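Local atomic coordinates of suppressor of fused family protein (Neisseria gonorrhoeae, PDB entry 3K5J), a protein that is of unknown biochemical function but resembles the N-terminal domain of human Suppressor of fused and probably acts by binding other proteins. Residues A[24-29]-A[36-41]; A[122-127]-A[137-142]; A[75-80]-A[107-112]. All blocks are in the same frame, centred on the assembly; numbering follows the deposited sequence.

Along the chain the order is contact 1, contact 3, contact 2: contact 1 closes before residue 75, and contact 3 closes before contact 2 opens. Their centres form a triangle, with contact 1 about 22 Å from contact 2 and contact 3 about 18 Å from each. Contacts 1 and 2 reach the same mixed sheet, through strands 39-43 and 135-143, and do not touch each other. Contact 3, between the start of helix 77-91 and the loop joining strands 101-103 and 116-120, meets both: I79 packs on W26, F24 and V40, and W108 packs on P142. It thereby joins the two sheet regions within one compact fold, that of a bacterial relative of the Sufu N-terminal domain.

Contact 1 of 3, residues A[24-29]-A[36-41]; sequences FTWTLG and PDFQVF
The six-membered ring of W26 meets segment 36-41 with its edge: F38 O, Q39 CA and V40 CG2 all lie near the ring plane, with V40 CG2 3.8 Å from W26 CH2. W26 and F38 run side by side and point the same way, W26 CZ3 coming to 3.6 Å from F38 CD2. In F38, CG stands anti to the backbone N (chi1 178°), beside the carbonyl carbon. The two ring planes are 35° apart and the centroids 5.6 Å, an oblique pair. The F24 ring likewise has V40 O at its edge.

F24 and V40 form a hydrogen-bonded antiparallel pair with both side chains on one face of the sheet. F24 N donates to V40 O at 2.9 Å; the return bond from V40 N to F24 O is weak. F24 O gains a second donor in Q39 NE2 at 3.1 Å, which sits well above the carbonyl plane, while F24 O itself lies in the Q39 amide plane. The extended Q39 chain also runs beside T25, whose CG2 touches NE2.

Beyond this pair a water replaces direct bonding, accepting from W26 N at 2.9 Å and donating to F38 O at 2.7 Å. Helix 77-91 packs on W26, F38 and V40 through I79, A83, A86 and L82. The arrangement is that of a short antiparallel pairing between strands 21-24 and 39-43 that opens, through a water bridge, into the connection carrying helix 30-34.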
# COMPACT_ATOMS: atom_id res chain seq x y z
N PHE A 24 -8.31 -3.33 -12.54
CA PHE A 24 -7.54 -4.45 -13.10
C PHE A 24 -8.03 -5.75 -12.49
O PHE A 24 -8.47 -5.80 -11.32
CB PHE A 24 -6.07 -4.28 -12.79
CG PHE A 24 -5.48 -3.04 -13.40
CD1 PHE A 24 -5.04 -3.07 -14.71
CD2 PHE A 24 -5.41 -1.87 -12.72
CE1 PHE A 24 -4.49 -1.94 -15.28
CE2 PHE A 24 -4.85 -0.73 -13.32
CZ PHE A 24 -4.43 -0.78 -14.57
N THR A 25 -7.96 -6.81 -13.29
CA THR A 25 -8.36 -8.14 -12.91
C THR A 25 -7.37 -9.19 -13.43
O THR A 25 -6.47 -8.87 -14.23
CB THR A 25 -9.77 -8.48 -13.52
OG1 THR A 25 -9.65 -8.52 -14.93
CG2 THR A 25 -10.87 -7.49 -13.10
N TRP A 26 -7.51 -10.42 -12.94
CA TRP A 26 -6.71 -11.56 -13.40
C TRP A 26 -7.61 -12.67 -13.93
O TRP A 26 -8.65 -12.98 -13.35
CB TRP A 26 -5.86 -12.14 -12.28
CG TRP A 26 -4.68 -11.30 -11.91
CD1 TRP A 26 -3.38 -11.55 -12.25
CD2 TRP A 26 -4.65 -10.10 -11.09
NE1 TRP A 26 -2.56 -10.57 -11.72
CE2 TRP A 26 -3.31 -9.66 -11.02
CE3 TRP A 26 -5.62 -9.33 -10.44
CZ2 TRP A 26 -2.93 -8.54 -10.29
CZ3 TRP A 26 -5.23 -8.19 -9.76
CH2 TRP A 26 -3.89 -7.80 -9.73
N THR A 27 -7.19 -13.27 -15.03
CA THR A 27 -7.82 -14.49 -15.53
C THR A 27 -6.84 -15.68 -15.47
O THR A 27 -7.24 -16.81 -15.66
CB THR A 27 -8.39 -14.31 -16.94
OG1 THR A 27 -7.34 -13.95 -17.84
CG2 THR A 27 -9.50 -13.26 -16.99
N LEU A 28 -5.58 -15.41 -15.11
CA LEU A 28 -4.54 -16.36 -14.94
C LEU A 28 -3.65 -15.88 -13.83
O LEU A 28 -3.41 -14.69 -13.73
CB LEU A 28 -3.70 -16.33 -16.24
CG LEU A 28 -2.74 -17.41 -16.59
CD1 LEU A 28 -3.56 -18.63 -16.98
CD2 LEU A 28 -1.92 -16.85 -17.74
N GLY A 29 -3.13 -16.79 -13.03
CA GLY A 29 -2.20 -16.36 -11.94
C GLY A 29 -2.62 -16.82 -10.56
O GLY A 29 -3.68 -17.46 -10.39
N PRO A 36 -10.01 -15.44 -5.50
CA PRO A 36 -10.80 -15.19 -6.68
C PRO A 36 -11.43 -13.78 -6.67
O PRO A 36 -11.88 -13.31 -5.64
CB PRO A 36 -11.86 -16.27 -6.62
CG PRO A 36 -11.24 -17.37 -5.82
CD PRO A 36 -10.39 -16.71 -4.84
N ASP A 37 -11.44 -13.17 -7.84
CA ASP A 37 -12.02 -11.84 -8.09
C ASP A 37 -11.21 -10.67 -7.53
O ASP A 37 -11.64 -9.52 -7.68
CB ASP A 37 -13.47 -11.70 -7.60
CG ASP A 37 -14.36 -12.77 -8.13
OD1 ASP A 37 -14.33 -12.99 -9.36
OD2 ASP A 37 -15.09 -13.40 -7.29
N PHE A 38 -10.03 -10.93 -7.00
CA PHE A 38 -9.19 -9.84 -6.50
C PHE A 38 -8.95 -8.81 -7.59
O PHE A 38 -8.68 -9.15 -8.75
CB PHE A 38 -7.83 -10.39 -6.03
CG PHE A 38 -6.87 -9.33 -5.54
CD1 PHE A 38 -7.02 -8.75 -4.30
CD2 PHE A 38 -5.77 -8.99 -6.31
CE1 PHE A 38 -6.15 -7.81 -3.86
CE2 PHE A 38 -4.86 -8.07 -5.85
CZ PHE A 38 -5.06 -7.45 -4.62
N GLN A 39 -9.01 -7.54 -7.20
CA GLN A 39 -8.71 -6.44 -8.11
C GLN A 39 -7.65 -5.50 -7.54
O GLN A 39 -7.39 -5.46 -6.34
CB GLN A 39 -9.93 -5.58 -8.46
CG GLN A 39 -10.98 -6.31 -9.26
CD GLN A 39 -11.93 -5.40 -10.00
OE1 GLN A 39 -13.07 -5.24 -9.60
NE2 GLN A 39 -11.41 -4.72 -11.04
N VAL A 40 -7.05 -4.72 -8.44
CA VAL A 40 -6.32 -3.51 -8.05
C VAL A 40 -7.01 -2.35 -8.77
O VAL A 40 -7.35 -2.47 -9.96
CB VAL A 40 -4.81 -3.59 -8.42
CG1 VAL A 40 -4.08 -2.23 -8.29
CG2 VAL A 40 -4.16 -4.67 -7.52
N PHE A 41 -7.19 -1.27 -8.07
CA PHE A 41 -7.69 -0.00 -8.64
C PHE A 41 -6.57 1.01 -8.69
O PHE A 41 -5.79 1.11 -7.76
CB PHE A 41 -8.87 0.55 -7.82
CG PHE A 41 -10.09 -0.32 -7.89
CD1 PHE A 41 -10.79 -0.42 -9.08
CD2 PHE A 41 -10.55 -1.04 -6.78
CE1 PHE A 41 -11.92 -1.23 -9.16
CE2 PHE A 41 -11.69 -1.84 -6.86
CZ PHE A 41 -12.37 -1.97 -8.03
O HOH W 1 -9.29 -10.95 -10.71
O HOH W 2 -9.87 -13.83 -10.20

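Contact 2 of 3, residues A[122-127]-A[137-142]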
# COMPACT_ATOMS: atom_id res chain seq x y z
N PRO A 122 -3.50 5.88 7.01
CA PRO A 122 -3.41 6.59 5.70
C PRO A 122 -3.26 8.10 5.91
O PRO A 122 -4.12 8.89 5.53
CB PRO A 122 -4.73 6.19 5.03
CG PRO A 122 -5.69 6.03 6.17
CD PRO A 122 -4.85 5.33 7.23
N TYR A 123 -2.14 8.50 6.50
CA TYR A 123 -1.92 9.89 6.89
C TYR A 123 -2.11 10.93 5.78
O TYR A 123 -2.62 12.01 6.05
CB TYR A 123 -0.55 10.04 7.54
CG TYR A 123 -0.37 9.23 8.81
CD1 TYR A 123 -1.18 9.46 9.91
CD2 TYR A 123 0.55 8.19 8.90
CE1 TYR A 123 -1.01 8.73 11.07
CE2 TYR A 123 0.72 7.46 10.05
CZ TYR A 123 -0.07 7.71 11.15
OH TYR A 123 0.11 6.94 12.27
N PRO A 124 -1.75 10.61 4.51
CA PRO A 124 -1.94 11.64 3.46
C PRO A 124 -3.39 11.99 3.15
O PRO A 124 -3.67 13.07 2.60
CB PRO A 124 -1.26 11.02 2.23
CG PRO A 124 -0.22 10.10 2.84
CD PRO A 124 -0.91 9.50 4.01
N TYR A 125 -4.30 11.08 3.52
CA TYR A 125 -5.68 11.13 3.11
C TYR A 125 -6.73 11.25 4.21
O TYR A 125 -7.78 11.87 4.01
CB TYR A 125 -5.96 9.93 2.20
CG TYR A 125 -5.05 9.88 1.01
CD1 TYR A 125 -4.93 10.99 0.18
CD2 TYR A 125 -4.29 8.77 0.71
CE1 TYR A 125 -4.07 11.00 -0.91
CE2 TYR A 125 -3.44 8.75 -0.38
CZ TYR A 125 -3.34 9.85 -1.21
OH TYR A 125 -2.44 9.79 -2.28
N GLY A 126 -6.44 10.66 5.37
CA GLY A 126 -7.34 10.80 6.52
C GLY A 126 -8.47 9.79 6.61
O GLY A 126 -8.57 8.84 5.83
N GLN A 127 -9.35 10.03 7.58
CA GLN A 127 -10.34 9.09 7.97
C GLN A 127 -11.38 8.80 6.90
O GLN A 127 -11.92 7.69 6.87
CB GLN A 127 -11.05 9.57 9.23
CG GLN A 127 -11.93 8.49 9.89
CD GLN A 127 -12.68 9.04 11.05
OE1 GLN A 127 -13.62 9.82 10.87
NE2 GLN A 127 -12.24 8.69 12.25
N PHE A 137 -8.54 0.96 5.15
CA PHE A 137 -7.56 1.14 4.07
C PHE A 137 -6.25 1.63 4.66
O PHE A 137 -6.17 2.75 5.19
CB PHE A 137 -8.09 2.13 3.03
CG PHE A 137 -9.20 1.53 2.21
CD1 PHE A 137 -10.50 1.41 2.71
CD2 PHE A 137 -8.93 1.04 0.95
CE1 PHE A 137 -11.45 0.74 2.01
CE2 PHE A 137 -9.93 0.39 0.22
CZ PHE A 137 -11.19 0.27 0.75
N PHE A 138 -5.26 0.76 4.60
CA PHE A 138 -3.94 1.03 5.15
C PHE A 138 -2.92 1.35 4.06
O PHE A 138 -2.97 0.82 2.96
CB PHE A 138 -3.41 -0.16 6.01
CG PHE A 138 -4.21 -0.45 7.25
CD1 PHE A 138 -5.01 0.49 7.86
CD2 PHE A 138 -4.21 -1.73 7.75
CE1 PHE A 138 -5.70 0.17 9.01
CE2 PHE A 138 -4.94 -2.06 8.90
CZ PHE A 138 -5.69 -1.09 9.50
N TRP A 139 -1.97 2.20 4.42
CA TRP A 139 -0.92 2.71 3.53
C TRP A 139 0.34 1.86 3.63
O TRP A 139 0.87 1.60 4.71
CB TRP A 139 -0.62 4.13 3.97
CG TRP A 139 0.41 4.86 3.24
CD1 TRP A 139 0.78 4.69 1.95
CD2 TRP A 139 1.13 5.99 3.71
NE1 TRP A 139 1.72 5.62 1.58
CE2 TRP A 139 1.95 6.44 2.65
CE3 TRP A 139 1.19 6.67 4.93
CZ2 TRP A 139 2.77 7.55 2.77
CZ3 TRP A 139 2.02 7.75 5.06
CH2 TRP A 139 2.79 8.18 3.99
N LEU A 140 0.78 1.36 2.48
CA LEU A 140 2.08 0.71 2.34
C LEU A 140 3.16 1.79 2.10
O LEU A 140 3.38 2.23 0.98
CB LEU A 140 2.02 -0.29 1.20
CG LEU A 140 1.10 -1.49 1.39
CD1 LEU A 140 0.95 -2.30 0.12
CD2 LEU A 140 1.54 -2.34 2.57
N LEU A 141 3.81 2.21 3.18
CA LEU A 141 4.78 3.29 3.15
C LEU A 141 6.18 2.70 2.91
O LEU A 141 6.65 1.91 3.73
CB LEU A 141 4.75 4.02 4.50
CG LEU A 141 5.91 4.98 4.81
CD1 LEU A 141 6.01 6.04 3.72
CD2 LEU A 141 5.71 5.58 6.20
N PRO A 142 6.85 3.05 1.79
CA PRO A 142 8.21 2.50 1.62
C PRO A 142 9.18 3.00 2.67
O PRO A 142 9.19 4.19 3.01
CB PRO A 142 8.63 2.98 0.22
CG PRO A 142 7.39 3.50 -0.42
CD PRO A 142 6.45 3.90 0.67
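P124 and W139 make the CH-pi contact: P124 CD stands 3.8 Å from the centroid of the six-membered indole ring and 20° off its normal, shifted toward the rim. The opposite face of that ring holds L141 CB, 4.1 Å above the plane, so the indole is held between the proline of the loop and a residue of its own strand. CB of W139 points toward the loop, and chi1 of 179° sets CG anti to the backbone N.

Apolar packing adds P124 CG, 3.8 Å from W139 CH2, and Y123, which crosses the indole at about a right angle; W139 CZ3 lies at the edge of the Y123 ring, 4.1 Å from Y123 CD2. The P122 ring lies against the F137 carbonyl, P122 CG to F137 O 3.5 Å.

Among polar groups, F137 O is buried without a partner. P122 O accepts from both Y125 N (3.0 Å) and G126 N (2.9 Å), curling the loop before G126, at the N-cap position of helix 127-130. F68 and Y170 also meet the W139 ring. This is a proline-rich loop, following strand 116-120, that folds back over a face of the mixed sheet at its antiparallel neighbour, strand 135-143.

Contact 3 of 3, residues A[75-80]-A[107-112]; sequences TPEHIE and PWVEQS
E77 turns CG anti to its carbonyl carbon (chi1 -70°) and extends CD beyond it (chi2 164°), which carries its carboxylate across to the backbone of V109 and E110. V109 CG1, likewise anti to its own carbonyl carbon, comes within 3.4 Å of H78 CE1, oblique to the ring.

The E77 carboxylate is gripped at both oxygens. E110 N donates to OE2 at 2.8 Å, on the syn side, but the bond is bent, with 131° at the hydrogen. T75 OG1 donates to OE1 at 2.6 Å, on the anti side, and the same hydroxyl oxygen accepts from E77 N at 3.1 Å. That second bond is a capping bond at the start of helix 77-91, so T75 both caps the helix and fixes the rotation of the acid that reaches out of it. The position of the carboxylate at the helix N-terminus probably favours its negative charge, while E110 OE1, 5.6 Å from E77 OE2, may work against it. The receiving loop is a type I turn from V109 to S112, closed by S112 N to V109 O, and E110 N, at its second position, is the donor to E77.

Beside this polar link, the H78 ring and the six-membered ring of W108 meet obliquely, with H78 CE1 3.7 Å from W108 CE3. V109 CG2 sits over one indole face, toward its rim. Both nitrogens of H78 have partners: NE2 pairs with S71 OG, and ND1 lies 2.8 Å from the oxygen of a water in the ring plane; this water donates to W108 O.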
# COMPACT_ATOMS: atom_id res chain seq x y z
N THR A 75 3.24 2.68 -12.99
CA THR A 75 4.01 1.47 -13.20
C THR A 75 3.21 0.23 -12.81
O THR A 75 2.65 0.19 -11.72
CB THR A 75 5.34 1.45 -12.44
OG1 THR A 75 5.94 0.17 -12.61
CG2 THR A 75 5.23 1.81 -10.99
N PRO A 76 3.23 -0.80 -13.65
CA PRO A 76 2.57 -2.04 -13.30
C PRO A 76 3.27 -2.80 -12.18
O PRO A 76 2.73 -3.79 -11.65
CB PRO A 76 2.58 -2.83 -14.61
CG PRO A 76 3.75 -2.34 -15.27
CD PRO A 76 3.79 -0.88 -15.00
N GLU A 77 4.44 -2.35 -11.76
CA GLU A 77 5.09 -2.95 -10.61
C GLU A 77 4.15 -3.05 -9.41
O GLU A 77 4.19 -4.02 -8.64
CB GLU A 77 6.36 -2.16 -10.24
CG GLU A 77 7.48 -2.32 -11.28
CD GLU A 77 8.57 -1.26 -11.13
OE1 GLU A 77 8.24 -0.06 -11.32
OE2 GLU A 77 9.72 -1.64 -10.83
N HIS A 78 3.33 -2.03 -9.23
CA HIS A 78 2.45 -2.02 -8.06
C HIS A 78 1.30 -3.01 -8.15
O HIS A 78 0.82 -3.51 -7.13
CB HIS A 78 1.97 -0.60 -7.77
CG HIS A 78 3.10 0.36 -7.58
ND1 HIS A 78 4.19 0.06 -6.79
CD2 HIS A 78 3.33 1.59 -8.11
CE1 HIS A 78 5.02 1.10 -6.82
NE2 HIS A 78 4.53 2.03 -7.63
N ILE A 79 0.84 -3.26 -9.37
CA ILE A 79 -0.18 -4.26 -9.61
C ILE A 79 0.39 -5.64 -9.24
O ILE A 79 -0.26 -6.43 -8.52
CB ILE A 79 -0.68 -4.25 -11.08
CG1 ILE A 79 -1.23 -2.86 -11.44
CG2 ILE A 79 -1.74 -5.28 -11.28
CD1 ILE A 79 -1.49 -2.68 -12.94
N GLU A 80 1.63 -5.89 -9.68
CA GLU A 80 2.32 -7.15 -9.43
C GLU A 80 2.54 -7.34 -7.91
O GLU A 80 2.31 -8.41 -7.33
CB GLU A 80 3.67 -7.14 -10.18
CG GLU A 80 3.59 -7.02 -11.71
CD GLU A 80 4.82 -6.37 -12.40
OE1 GLU A 80 5.87 -6.09 -11.73
OE2 GLU A 80 4.70 -6.12 -13.65
N PRO A 107 13.04 -4.22 -4.91
CA PRO A 107 12.71 -2.82 -4.73
C PRO A 107 11.27 -2.52 -5.09
O PRO A 107 10.73 -3.08 -6.06
CB PRO A 107 13.67 -2.11 -5.66
CG PRO A 107 14.83 -3.07 -5.76
CD PRO A 107 14.19 -4.40 -5.82
N TRP A 108 10.65 -1.60 -4.37
CA TRP A 108 9.22 -1.31 -4.63
C TRP A 108 8.99 -0.80 -6.05
O TRP A 108 7.97 -1.08 -6.64
CB TRP A 108 8.64 -0.36 -3.58
CG TRP A 108 9.09 1.05 -3.61
CD1 TRP A 108 10.37 1.53 -3.44
CD2 TRP A 108 8.25 2.22 -3.76
NE1 TRP A 108 10.37 2.90 -3.48
CE2 TRP A 108 9.09 3.35 -3.67
CE3 TRP A 108 6.87 2.41 -3.94
CZ2 TRP A 108 8.58 4.66 -3.79
CZ3 TRP A 108 6.38 3.68 -4.03
CH2 TRP A 108 7.22 4.80 -4.00
N VAL A 109 9.94 0.03 -6.53
CA VAL A 109 10.07 0.36 -7.94
C VAL A 109 11.56 0.15 -8.29
O VAL A 109 12.45 0.36 -7.44
CB VAL A 109 9.57 1.76 -8.28
CG1 VAL A 109 8.09 1.93 -7.97
CG2 VAL A 109 10.34 2.85 -7.56
N GLU A 110 11.81 -0.23 -9.55
CA GLU A 110 13.14 -0.72 -10.01
C GLU A 110 14.31 0.09 -9.51
O GLU A 110 15.30 -0.49 -9.05
CB GLU A 110 13.22 -0.78 -11.57
CG GLU A 110 14.56 -1.40 -12.14
CD GLU A 110 14.78 -1.09 -13.63
OE1 GLU A 110 13.94 -0.40 -14.26
OE2 GLU A 110 15.82 -1.54 -14.17
N GLN A 111 14.26 1.39 -9.65
CA GLN A 111 15.46 2.19 -9.36
C GLN A 111 15.65 2.59 -7.91
O GLN A 111 16.64 3.17 -7.54
CB GLN A 111 15.53 3.42 -10.27
CG GLN A 111 15.75 3.06 -11.74
CD GLN A 111 17.16 2.53 -11.99
OE1 GLN A 111 18.14 3.18 -11.62
NE2 GLN A 111 17.26 1.35 -12.57
N SER A 112 14.69 2.27 -7.07
CA SER A 112 14.81 2.53 -5.63
C SER A 112 15.61 1.42 -4.96
O SER A 112 15.66 0.29 -5.47
CB SER A 112 13.41 2.59 -4.99
OG SER A 112 13.41 3.07 -3.65
O HOH W 3 5.59 -2.08 -5.57